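PDB 1TWU: uncharacterized protein YycE from Bacillus subtilis, which is of unknown function but, as a putative member of the glyoxalase/fosfomycin-resistance (vicinal oxygen chelate) superfamily, may act on a small-molecule substrate. Local coordinates for residues A11-L22 with A57-Q65; L98-E109 with V118-R127. One frame throughout, in Å; residues are numbered along the deposited sequence.

Contact 1: residues A11-L22 with A57-Q65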
loop_
_atom_site.group_PDB
_atom_site.type_symbol
_atom_site.label_atom_id
_atom_site.label_comp_id
_atom_site.label_asym_id
_atom_site.label_seq_id
_atom_site.Cartn_x
_atom_site.Cartn_y
_atom_site.Cartn_z
ATOM N N ALA A 11 -13.774 5.094 6.435
ATOM C CA ALA A 11 -14.798 4.496 5.596
ATOM C C ALA A 11 -14.139 3.573 4.566
ATOM O O ALA A 11 -14.652 2.499 4.244
ATOM C CB ALA A 11 -15.586 5.590 4.885
ATOM N N GLN A 12 -12.975 3.986 4.083
ATOM C CA GLN A 12 -12.275 3.230 3.057
ATOM C C GLN A 12 -10.787 3.524 3.133
ATOM O O GLN A 12 -10.376 4.476 3.791
ATOM C CB GLN A 12 -12.794 3.679 1.697
ATOM C CG GLN A 12 -13.198 2.589 0.766
ATOM C CD GLN A 12 -13.914 3.134 -0.450
ATOM O OE1 GLN A 12 -13.365 3.943 -1.207
ATOM N NE2 GLN A 12 -15.152 2.697 -0.645
ATOM N N ILE A 13 -9.988 2.707 2.457
ATOM C CA ILE A 13 -8.544 2.907 2.413
ATOM C C ILE A 13 -8.063 2.644 0.993
ATOM O O ILE A 13 -8.436 1.645 0.367
ATOM C CB ILE A 13 -7.788 1.980 3.392
ATOM C CG1 ILE A 13 -8.190 2.313 4.826
ATOM C CG2 ILE A 13 -6.277 2.178 3.245
ATOM C CD1 ILE A 13 -7.467 1.492 5.855
ATOM N N ARG A 14 -7.246 3.562 0.489
ATOM C CA ARG A 14 -6.715 3.471 -0.857
ATOM C C ARG A 14 -5.198 3.620 -0.917
ATOM O O ARG A 14 -4.618 4.479 -0.249
ATOM C CB ARG A 14 -7.352 4.550 -1.744
ATOM C CG ARG A 14 -6.719 4.670 -3.130
ATOM C CD ARG A 14 -7.299 5.816 -3.940
ATOM N NE ARG A 14 -8.686 5.566 -4.330
ATOM C CZ ARG A 14 -9.444 6.412 -5.026
ATOM N NH1 ARG A 14 -8.957 7.580 -5.420
ATOM N NH2 ARG A 14 -10.694 6.089 -5.330
ATOM N N ILE A 15 -4.568 2.757 -1.710
ATOM C CA ILE A 15 -3.128 2.807 -1.950
ATOM C C ILE A 15 -3.079 3.326 -3.380
ATOM O O ILE A 15 -3.527 2.637 -4.303
ATOM C CB ILE A 15 -2.482 1.414 -1.930
ATOM C CG1 ILE A 15 -2.595 0.803 -0.536
ATOM C CG2 ILE A 15 -1.020 1.518 -2.329
ATOM C CD1 ILE A 15 -1.794 1.545 0.521
ATOM N N ALA A 16 -2.571 4.543 -3.565
ATOM C CA ALA A 16 -2.492 5.145 -4.897
ATOM C C ALA A 16 -1.049 5.251 -5.358
ATOM O O ALA A 16 -0.194 5.747 -4.632
ATOM C CB ALA A 16 -3.140 6.520 -4.889
ATOM N N ARG A 17 -0.795 4.771 -6.571
ATOM C CA ARG A 17 0.538 4.790 -7.164
ATOM C C ARG A 17 0.490 5.346 -8.582
ATOM O O ARG A 17 -0.462 5.105 -9.323
ATOM C CB ARG A 17 1.125 3.374 -7.205
ATOM C CG ARG A 17 1.311 2.728 -5.836
ATOM C CD ARG A 17 1.601 1.233 -5.959
ATOM N NE ARG A 17 2.783 0.958 -6.774
ATOM C CZ ARG A 17 4.037 1.085 -6.350
ATOM N NH1 ARG A 17 4.285 1.478 -5.103
ATOM N NH2 ARG A 17 5.046 0.823 -7.176
ATOM N N PRO A 18 1.523 6.100 -8.981
ATOM C CA PRO A 18 1.605 6.688 -10.321
ATOM C C PRO A 18 2.191 5.704 -11.338
ATOM O O PRO A 18 2.909 4.777 -10.971
ATOM C CB PRO A 18 2.520 7.875 -10.101
ATOM C CG PRO A 18 3.507 7.313 -9.110
ATOM C CD PRO A 18 2.612 6.601 -8.120
ATOM N N THR A 19 1.889 5.906 -12.616
ATOM C CA THR A 19 2.420 5.030 -13.657
ATOM C C THR A 19 2.531 5.755 -14.990
ATOM O O THR A 19 1.852 6.747 -15.226
ATOM C CB THR A 19 1.532 3.754 -13.866
ATOM O OG1 THR A 19 2.182 2.870 -14.789
ATOM C CG2 THR A 19 0.152 4.122 -14.422
ATOM N N GLY A 20 3.407 5.261 -15.851
ATOM C CA GLY A 20 3.556 5.851 -17.164
ATOM C C GLY A 20 3.008 4.869 -18.189
ATOM O O GLY A 20 3.046 5.121 -19.393
ATOM N N GLN A 21 2.498 3.735 -17.713
ATOM C CA GLN A 21 1.950 2.715 -18.599
ATOM C C GLN A 21 0.732 2.075 -17.941
ATOM O O GLN A 21 0.777 0.930 -17.494
ATOM C CB GLN A 21 3.026 1.663 -18.899
ATOM C CG GLN A 21 3.659 1.036 -17.658
ATOM C CD GLN A 21 4.727 0.018 -18.006
ATOM O OE1 GLN A 21 4.749 -0.519 -19.113
ATOM N NE2 GLN A 21 5.609 -0.266 -17.058
ATOM N N LEU A 22 -0.364 2.830 -17.896
ATOM C CA LEU A 22 -1.607 2.374 -17.275
ATOM C C LEU A 22 -2.225 1.147 -17.950
ATOM O O LEU A 22 -2.941 0.378 -17.314
ATOM C CB LEU A 22 -2.625 3.527 -17.237
ATOM C CG LEU A 22 -3.883 3.386 -16.365
ATOM C CD1 LEU A 22 -3.511 3.194 -14.907
ATOM C CD2 LEU A 22 -4.730 4.632 -16.519
ATOM N N ALA A 57 -14.048 -2.513 -2.297
ATOM C CA ALA A 57 -13.801 -1.082 -2.202
ATOM C C ALA A 57 -13.223 -0.635 -0.860
ATOM O O ALA A 57 -12.491 0.355 -0.807
ATOM C CB ALA A 57 -15.082 -0.319 -2.492
ATOM N N ASP A 58 -13.541 -1.351 0.219
ATOM C CA ASP A 58 -13.036 -0.985 1.542
ATOM C C ASP A 58 -11.535 -0.752 1.500
ATOM O O ASP A 58 -11.027 0.205 2.077
ATOM C CB ASP A 58 -13.353 -2.074 2.567
ATOM C CG ASP A 58 -14.840 -2.190 2.849
ATOM O OD1 ASP A 58 -15.560 -1.179 2.685
ATOM O OD2 ASP A 58 -15.287 -3.287 3.248
ATOM N N TYR A 59 -10.838 -1.656 0.824
ATOM C CA TYR A 59 -9.397 -1.582 0.646
ATOM C C TYR A 59 -9.173 -1.807 -0.837
ATOM O O TYR A 59 -9.481 -2.879 -1.356
ATOM C CB TYR A 59 -8.676 -2.683 1.432
ATOM C CG TYR A 59 -8.792 -2.564 2.934
ATOM C CD1 TYR A 59 -9.883 -3.107 3.618
ATOM C CD2 TYR A 59 -7.814 -1.891 3.675
ATOM C CE1 TYR A 59 -9.993 -2.982 5.002
ATOM C CE2 TYR A 59 -7.915 -1.761 5.056
ATOM C CZ TYR A 59 -9.006 -2.306 5.714
ATOM O OH TYR A 59 -9.112 -2.162 7.085
ATOM N N HIS A 60 -8.659 -0.795 -1.527
ATOM C CA HIS A 60 -8.411 -0.936 -2.951
ATOM C C HIS A 60 -7.155 -0.207 -3.401
ATOM O O HIS A 60 -6.548 0.560 -2.644
ATOM C CB HIS A 60 -9.615 -0.441 -3.770
ATOM C CG HIS A 60 -9.906 1.021 -3.610
ATOM N ND1 HIS A 60 -10.755 1.513 -2.641
ATOM C CD2 HIS A 60 -9.442 2.101 -4.285
ATOM C CE1 HIS A 60 -10.800 2.830 -2.726
ATOM N NE2 HIS A 60 -10.012 3.213 -3.715
ATOM N N LEU A 61 -6.773 -0.468 -4.646
ATOM C CA LEU A 61 -5.603 0.145 -5.252
ATOM C C LEU A 61 -6.077 1.133 -6.303
ATOM O O LEU A 61 -7.158 0.967 -6.870
ATOM C CB LEU A 61 -4.746 -0.914 -5.957
ATOM C CG LEU A 61 -4.156 -2.098 -5.188
ATOM C CD1 LEU A 61 -3.399 -3.015 -6.150
ATOM C CD2 LEU A 61 -3.224 -1.580 -4.106
ATOM N N GLU A 62 -5.283 2.170 -6.541
ATOM C CA GLU A 62 -5.580 3.130 -7.595
ATOM C C GLU A 62 -4.284 3.406 -8.347
ATOM O O GLU A 62 -3.224 3.563 -7.746
ATOM C CB GLU A 62 -6.123 4.458 -7.063
ATOM C CG GLU A 62 -6.266 5.472 -8.199
ATOM C CD GLU A 62 -6.604 6.878 -7.746
ATOM O OE1 GLU A 62 -6.138 7.292 -6.664
ATOM O OE2 GLU A 62 -7.321 7.581 -8.493
ATOM N N PHE A 63 -4.364 3.438 -9.668
ATOM C CA PHE A 63 -3.193 3.729 -10.490
ATOM C C PHE A 63 -3.553 4.913 -11.372
ATOM O O PHE A 63 -4.623 4.939 -11.995
ATOM C CB PHE A 63 -2.809 2.515 -11.342
ATOM C CG PHE A 63 -2.186 1.398 -10.548
ATOM C CD1 PHE A 63 -0.818 1.400 -10.274
ATOM C CD2 PHE A 63 -2.971 0.361 -10.047
ATOM C CE1 PHE A 63 -0.240 0.386 -9.513
ATOM C CE2 PHE A 63 -2.405 -0.662 -9.282
ATOM C CZ PHE A 63 -1.037 -0.651 -9.014
ATOM N N THR A 64 -2.666 5.900 -11.400
ATOM C CA THR A 64 -2.888 7.101 -12.187
ATOM C C THR A 64 -1.730 7.413 -13.135
ATOM O O THR A 64 -0.570 7.110 -12.850
ATOM C CB THR A 64 -3.126 8.319 -11.264
ATOM O OG1 THR A 64 -2.018 8.472 -10.362
ATOM C CG2 THR A 64 -4.404 8.126 -10.459
ATOM N N GLN A 65 -2.072 8.021 -14.267
ATOM C CA GLN A 65 -1.102 8.410 -15.280
ATOM C C GLN A 65 -1.418 9.831 -15.732
ATOM O O GLN A 65 -2.564 10.146 -16.045
ATOM C CB GLN A 65 -1.183 7.449 -16.466
ATOM C CG GLN A 65 -0.237 7.766 -17.604
ATOM C CD GLN A 65 -0.238 6.686 -18.665
ATOM O OE1 GLN A 65 0.185 6.911 -19.797
ATOM N NE2 GLN A 65 -0.703 5.505 -18.302
#
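NE2 of H60 is gripped by the guanidinium of R14: NE donates to it over 2.8 Å in a nearly straight bond (172°), and NH2 adds a weak second one. The nitrogen lies in the guanidinium plane but the bond leaves the imidazole plane a little, the two flat groups being turned 71° apart. In H60, CG sits between the backbone N and the carbonyl carbon (chi1 64°), which holds the ring over I13 O and carries it toward R14. The NH1 branch of R14 makes a salt bridge to E62 OE1 at 3.1 Å, weak as a hydrogen bond, while E62 CG lies on the side of one guanidinium face. Arginine suits this buried place, since its charge meets a carboxylate and its NE an imidazole. On the other face of the sheet I13 CD1 touches Y59 CE2 at 3.4 Å, and I15 CB lies alongside L61 CD2 at 3.8 Å. The backbones run parallel, with I13, I15, R17 and T19 bonding to alternate residues of 58-64. Strand 12-18 is outermost in its chain's sheet, but a strand of the second subunit extends it antiparallel; strand 47-53 flanks 59-66, and helix 22-32 covers L61 and F63.

Contact 2: residues L98-E109 with V118-R127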
loop_
_atom_site.group_PDB
_atom_site.type_symbol
_atom_site.label_atom_id
_atom_site.label_comp_id
_atom_site.label_asym_id
_atom_site.label_seq_id
_atom_site.Cartn_x
_atom_site.Cartn_y
_atom_site.Cartn_z
ATOM N N LEU A 98 0.787 -15.680 -14.030
ATOM C CA LEU A 98 1.500 -14.419 -14.218
ATOM C C LEU A 98 2.809 -14.600 -14.985
ATOM O O LEU A 98 3.155 -13.780 -15.834
ATOM C CB LEU A 98 1.768 -13.755 -12.858
ATOM C CG LEU A 98 0.524 -13.301 -12.076
ATOM C CD1 LEU A 98 0.953 -12.755 -10.729
ATOM C CD2 LEU A 98 -0.254 -12.254 -12.863
ATOM N N LYS A 99 3.540 -15.670 -14.685
ATOM C CA LYS A 99 4.801 -15.935 -15.373
ATOM C C LYS A 99 4.536 -16.312 -16.833
ATOM O O LYS A 99 5.300 -15.944 -17.728
ATOM C CB LYS A 99 5.574 -17.058 -14.666
ATOM C CG LYS A 99 5.924 -16.744 -13.216
ATOM C CD LYS A 99 6.755 -17.835 -12.579
ATOM C CE LYS A 99 8.147 -17.875 -13.166
ATOM N NZ LYS A 99 9.031 -18.837 -12.441
ATOM N N HIS A 100 3.448 -17.038 -17.073
ATOM C CA HIS A 100 3.098 -17.437 -18.428
ATOM C C HIS A 100 2.576 -16.249 -19.225
ATOM O O HIS A 100 2.573 -16.269 -20.462
ATOM C CB HIS A 100 2.074 -18.571 -18.398
ATOM C CG HIS A 100 2.639 -19.865 -17.894
ATOM N ND1 HIS A 100 1.954 -21.059 -17.958
ATOM C CD2 HIS A 100 3.835 -20.150 -17.319
ATOM C CE1 HIS A 100 2.701 -22.023 -17.448
ATOM N NE2 HIS A 100 3.848 -21.497 -17.052
ATOM N N MET A 101 2.142 -15.209 -18.512
ATOM C CA MET A 101 1.668 -13.990 -19.155
ATOM C C MET A 101 2.883 -13.119 -19.483
ATOM O O MET A 101 2.771 -12.138 -20.212
ATOM C CB MET A 101 0.691 -13.228 -18.246
ATOM C CG MET A 101 -0.720 -13.816 -18.226
ATOM S SD MET A 101 -1.812 -12.954 -17.111
ATOM C CE MET A 101 -2.234 -11.604 -18.100
ATOM N N GLY A 102 4.044 -13.486 -18.940
ATOM C CA GLY A 102 5.260 -12.739 -19.221
ATOM C C GLY A 102 5.934 -12.014 -18.065
ATOM O O GLY A 102 6.998 -11.423 -18.249
ATOM N N TYR A 103 5.337 -12.061 -16.878
ATOM C CA TYR A 103 5.907 -11.380 -15.722
ATOM C C TYR A 103 7.006 -12.190 -15.041
ATOM O O TYR A 103 6.892 -13.398 -14.884
ATOM C CB TYR A 103 4.781 -11.017 -14.750
ATOM C CG TYR A 103 3.731 -10.158 -15.428
ATOM C CD1 TYR A 103 4.032 -8.851 -15.828
ATOM C CD2 TYR A 103 2.474 -10.677 -15.755
ATOM C CE1 TYR A 103 3.117 -8.084 -16.542
ATOM C CE2 TYR A 103 1.546 -9.919 -16.472
ATOM C CZ TYR A 103 1.878 -8.622 -16.866
ATOM O OH TYR A 103 0.997 -7.870 -17.612
ATOM N N GLN A 104 8.069 -11.493 -14.646
ATOM C CA GLN A 104 9.249 -12.084 -14.022
ATOM C C GLN A 104 9.134 -12.430 -12.557
ATOM O O GLN A 104 8.632 -11.634 -11.763
ATOM C CB GLN A 104 10.440 -11.131 -14.140
ATOM C CG GLN A 104 10.728 -10.676 -15.528
ATOM C CD GLN A 104 11.208 -11.804 -16.406
ATOM O OE1 GLN A 104 10.787 -11.932 -17.558
ATOM N NE2 GLN A 104 12.106 -12.629 -15.874
ATOM N N GLU A 105 9.617 -13.615 -12.196
ATOM C CA GLU A 105 9.647 -13.996 -10.798
ATOM C C GLU A 105 11.049 -13.544 -10.400
ATOM O O GLU A 105 12.014 -13.780 -11.135
ATOM C CB GLU A 105 9.534 -15.510 -10.600
ATOM C CG GLU A 105 9.423 -15.879 -9.117
ATOM C CD GLU A 105 9.566 -17.364 -8.833
ATOM O OE1 GLU A 105 8.984 -18.183 -9.575
ATOM O OE2 GLU A 105 10.252 -17.710 -7.847
ATOM N N VAL A 106 11.172 -12.880 -9.260
ATOM C CA VAL A 106 12.478 -12.415 -8.832
ATOM C C VAL A 106 12.857 -12.968 -7.470
ATOM O O VAL A 106 12.013 -13.488 -6.733
ATOM C CB VAL A 106 12.544 -10.863 -8.798
ATOM C CG1 VAL A 106 12.349 -10.309 -10.204
ATOM C CG2 VAL A 106 11.483 -10.308 -7.861
ATOM N N GLU A 107 14.143 -12.861 -7.156
ATOM C CA GLU A 107 14.677 -13.334 -5.895
ATOM C C GLU A 107 14.486 -12.231 -4.863
ATOM O O GLU A 107 15.054 -11.146 -4.990
ATOM C CB GLU A 107 16.163 -13.645 -6.051
ATOM C CG GLU A 107 16.628 -14.788 -5.186
ATOM C CD GLU A 107 15.923 -16.078 -5.546
ATOM O OE1 GLU A 107 16.299 -16.708 -6.567
ATOM O OE2 GLU A 107 14.978 -16.448 -4.813
ATOM N N SER A 108 13.677 -12.503 -3.848
ATOM C CA SER A 108 13.415 -11.516 -2.812
ATOM C C SER A 108 14.709 -11.065 -2.153
ATOM O O SER A 108 15.681 -11.824 -2.083
ATOM C CB SER A 108 12.474 -12.099 -1.757
ATOM O OG SER A 108 12.973 -13.326 -1.257
ATOM N N GLU A 109 14.720 -9.818 -1.689
ATOM C CA GLU A 109 15.891 -9.271 -1.019
ATOM C C GLU A 109 16.114 -10.054 0.260
ATOM O O GLU A 109 17.202 -10.591 0.504
ATOM C CB GLU A 109 15.672 -7.797 -0.686
ATOM C CG GLU A 109 15.982 -6.876 -1.836
ATOM C CD GLU A 109 17.457 -6.876 -2.190
ATOM O OE1 GLU A 109 18.261 -6.339 -1.395
ATOM O OE2 GLU A 109 17.808 -7.418 -3.261
ATOM N N VAL A 118 6.678 -16.526 -3.204
ATOM C CA VAL A 118 7.043 -16.251 -4.592
ATOM C C VAL A 118 6.852 -14.765 -4.871
ATOM O O VAL A 118 5.780 -14.217 -4.619
ATOM C CB VAL A 118 6.164 -17.045 -5.585
ATOM C CG1 VAL A 118 6.503 -16.646 -7.018
ATOM C CG2 VAL A 118 6.372 -18.538 -5.388
ATOM N N THR A 119 7.889 -14.118 -5.394
ATOM C CA THR A 119 7.831 -12.694 -5.705
ATOM C C THR A 119 7.812 -12.452 -7.211
ATOM O O THR A 119 8.697 -12.902 -7.937
ATOM C CB THR A 119 9.033 -11.937 -5.104
ATOM O OG1 THR A 119 9.070 -12.149 -3.689
ATOM C CG2 THR A 119 8.916 -10.441 -5.386
ATOM N N ILE A 120 6.783 -11.746 -7.672
ATOM C CA ILE A 120 6.624 -11.422 -9.088
ATOM C C ILE A 120 6.615 -9.904 -9.189
ATOM O O ILE A 120 5.948 -9.242 -8.396
ATOM C CB ILE A 120 5.267 -11.935 -9.645
ATOM C CG1 ILE A 120 5.093 -13.439 -9.363
ATOM C CG2 ILE A 120 5.172 -11.628 -11.126
ATOM C CD1 ILE A 120 6.172 -14.339 -9.939
ATOM N N GLU A 121 7.355 -9.342 -10.138
ATOM C CA GLU A 121 7.353 -7.885 -10.288
ATOM C C GLU A 121 6.204 -7.450 -11.183
ATOM O O GLU A 121 5.918 -8.098 -12.191
ATOM C CB GLU A 121 8.649 -7.384 -10.909
ATOM C CG GLU A 121 9.881 -7.606 -10.087
ATOM C CD GLU A 121 11.064 -6.846 -10.653
ATOM O OE1 GLU A 121 11.289 -6.930 -11.882
ATOM O OE2 GLU A 121 11.765 -6.167 -9.871
ATOM N N ASP A 122 5.541 -6.356 -10.819
ATOM C CA ASP A 122 4.446 -5.867 -11.641
ATOM C C ASP A 122 5.110 -5.045 -12.750
ATOM O O ASP A 122 6.328 -4.872 -12.735
ATOM C CB ASP A 122 3.435 -5.075 -10.777
ATOM C CG ASP A 122 3.808 -3.611 -10.566
ATOM O OD1 ASP A 122 4.975 -3.209 -10.774
ATOM O OD2 ASP A 122 2.903 -2.850 -10.160
ATOM N N PRO A 123 4.338 -4.554 -13.732
ATOM C CA PRO A 123 4.927 -3.770 -14.824
ATOM C C PRO A 123 5.908 -2.654 -14.430
ATOM O O PRO A 123 6.826 -2.335 -15.194
ATOM C CB PRO A 123 3.699 -3.231 -15.556
ATOM C CG PRO A 123 2.692 -4.304 -15.341
ATOM C CD PRO A 123 2.876 -4.639 -13.886
ATOM N N ASP A 124 5.728 -2.068 -13.248
ATOM C CA ASP A 124 6.604 -0.987 -12.816
ATOM C C ASP A 124 7.588 -1.337 -11.716
ATOM O O ASP A 124 8.118 -0.447 -11.049
ATOM C CB ASP A 124 5.783 0.238 -12.405
ATOM C CG ASP A 124 5.073 0.885 -13.585
ATOM O OD1 ASP A 124 5.710 1.027 -14.654
ATOM O OD2 ASP A 124 3.887 1.258 -13.442
ATOM N N GLY A 125 7.824 -2.630 -11.519
ATOM C CA GLY A 125 8.798 -3.060 -10.531
ATOM C C GLY A 125 8.362 -3.182 -9.091
ATOM O O GLY A 125 9.205 -3.357 -8.210
ATOM N N TRP A 126 7.065 -3.065 -8.829
ATOM C CA TRP A 126 6.585 -3.214 -7.464
ATOM C C TRP A 126 6.671 -4.717 -7.208
ATOM O O TRP A 126 6.326 -5.509 -8.084
ATOM C CB TRP A 126 5.140 -2.718 -7.338
ATOM C CG TRP A 126 4.715 -2.464 -5.909
ATOM C CD1 TRP A 126 5.535 -2.307 -4.817
ATOM C CD2 TRP A 126 3.375 -2.290 -5.427
ATOM N NE1 TRP A 126 4.787 -2.048 -3.695
ATOM C CE2 TRP A 126 3.460 -2.032 -4.039
ATOM C CE3 TRP A 126 2.111 -2.322 -6.034
ATOM C CZ2 TRP A 126 2.327 -1.807 -3.249
ATOM C CZ3 TRP A 126 0.986 -2.095 -5.249
ATOM C CH2 TRP A 126 1.104 -1.842 -3.872
ATOM N N ARG A 127 7.158 -5.105 -6.031
ATOM C CA ARG A 127 7.306 -6.518 -5.683
ATOM C C ARG A 127 6.006 -7.117 -5.131
ATOM O O ARG A 127 5.579 -6.801 -4.020
ATOM C CB ARG A 127 8.432 -6.697 -4.648
ATOM C CG ARG A 127 9.841 -6.310 -5.121
ATOM C CD ARG A 127 10.353 -7.256 -6.186
ATOM N NE ARG A 127 11.644 -6.853 -6.748
ATOM C CZ ARG A 127 12.834 -7.258 -6.304
ATOM N NH1 ARG A 127 12.931 -8.085 -5.273
ATOM N NH2 ARG A 127 13.934 -6.859 -6.921
HETATM O O HOH W 1 7.464 -8.612 -14.266
HETATM O O HOH W 2 10.540 -15.498 -5.962
HETATM O O HOH W 3 11.900 -8.525 -2.751
#
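V106 lies over one face of the R127 guanidinium, its CG2 3.4 Å above the plane and offset toward the rim. The other methyl, CG1, meets E121 CG at 3.7 Å, the two side chains crossing at about a right angle. A branched valine thus covers the aliphatic part of the glutamate with one methyl and the flat cation with the other. R127 is bent at chi2 (-68°), which brings NE to E121 OE2 in a 3.2 Å salt bridge on the anti side of that oxygen. On the other face the two branches of I120 touch different residues, CD1 meeting E105 CB at 3.6 Å and CG2 meeting Y103 CB at 3.7 Å. E105, extended with CG anti to its N (chi1 -174°), crosses V118 at about a right angle, and its OE1 forms a salt bridge with K99 NZ at 2.9 Å. Two backbone bonds, V106 N to T119 O (2.8 Å) and E121 N to Q104 O (3.1 Å), tie the antiparallel segments, and a water joins Q104 N to E121 O. Strand 105-106 edges the sheet beside 117-121, with 127-131 on that strand's other side; helix 88-100 packs L98 on F130, and helix 22-32 meets P123 through F28.

Contact 1 is buried and contact 2 lies largely at the surface, their centres about 19 Å apart on opposite sides of the chain's centre. Each belongs to a four-stranded mixed sheet of strand order 1-4-3-2, in keeping with duplicated VOC modules, but they hold different pairs: contact 1 joins first and fourth strands in parallel, contact 2 second and third antiparallel. The buried pair has a long run of backbone bonds and an arginine-histidine-glutamate cluster; the outer one has two such bonds, waters and salt bridges among side chains at or near the surface. They meet where the turn D122-G125 and the following W126 meet residues 17-21: D124 takes probable hydrogen bonds from T19 and Q21, and W126 receives R17 in a cation-pi contact.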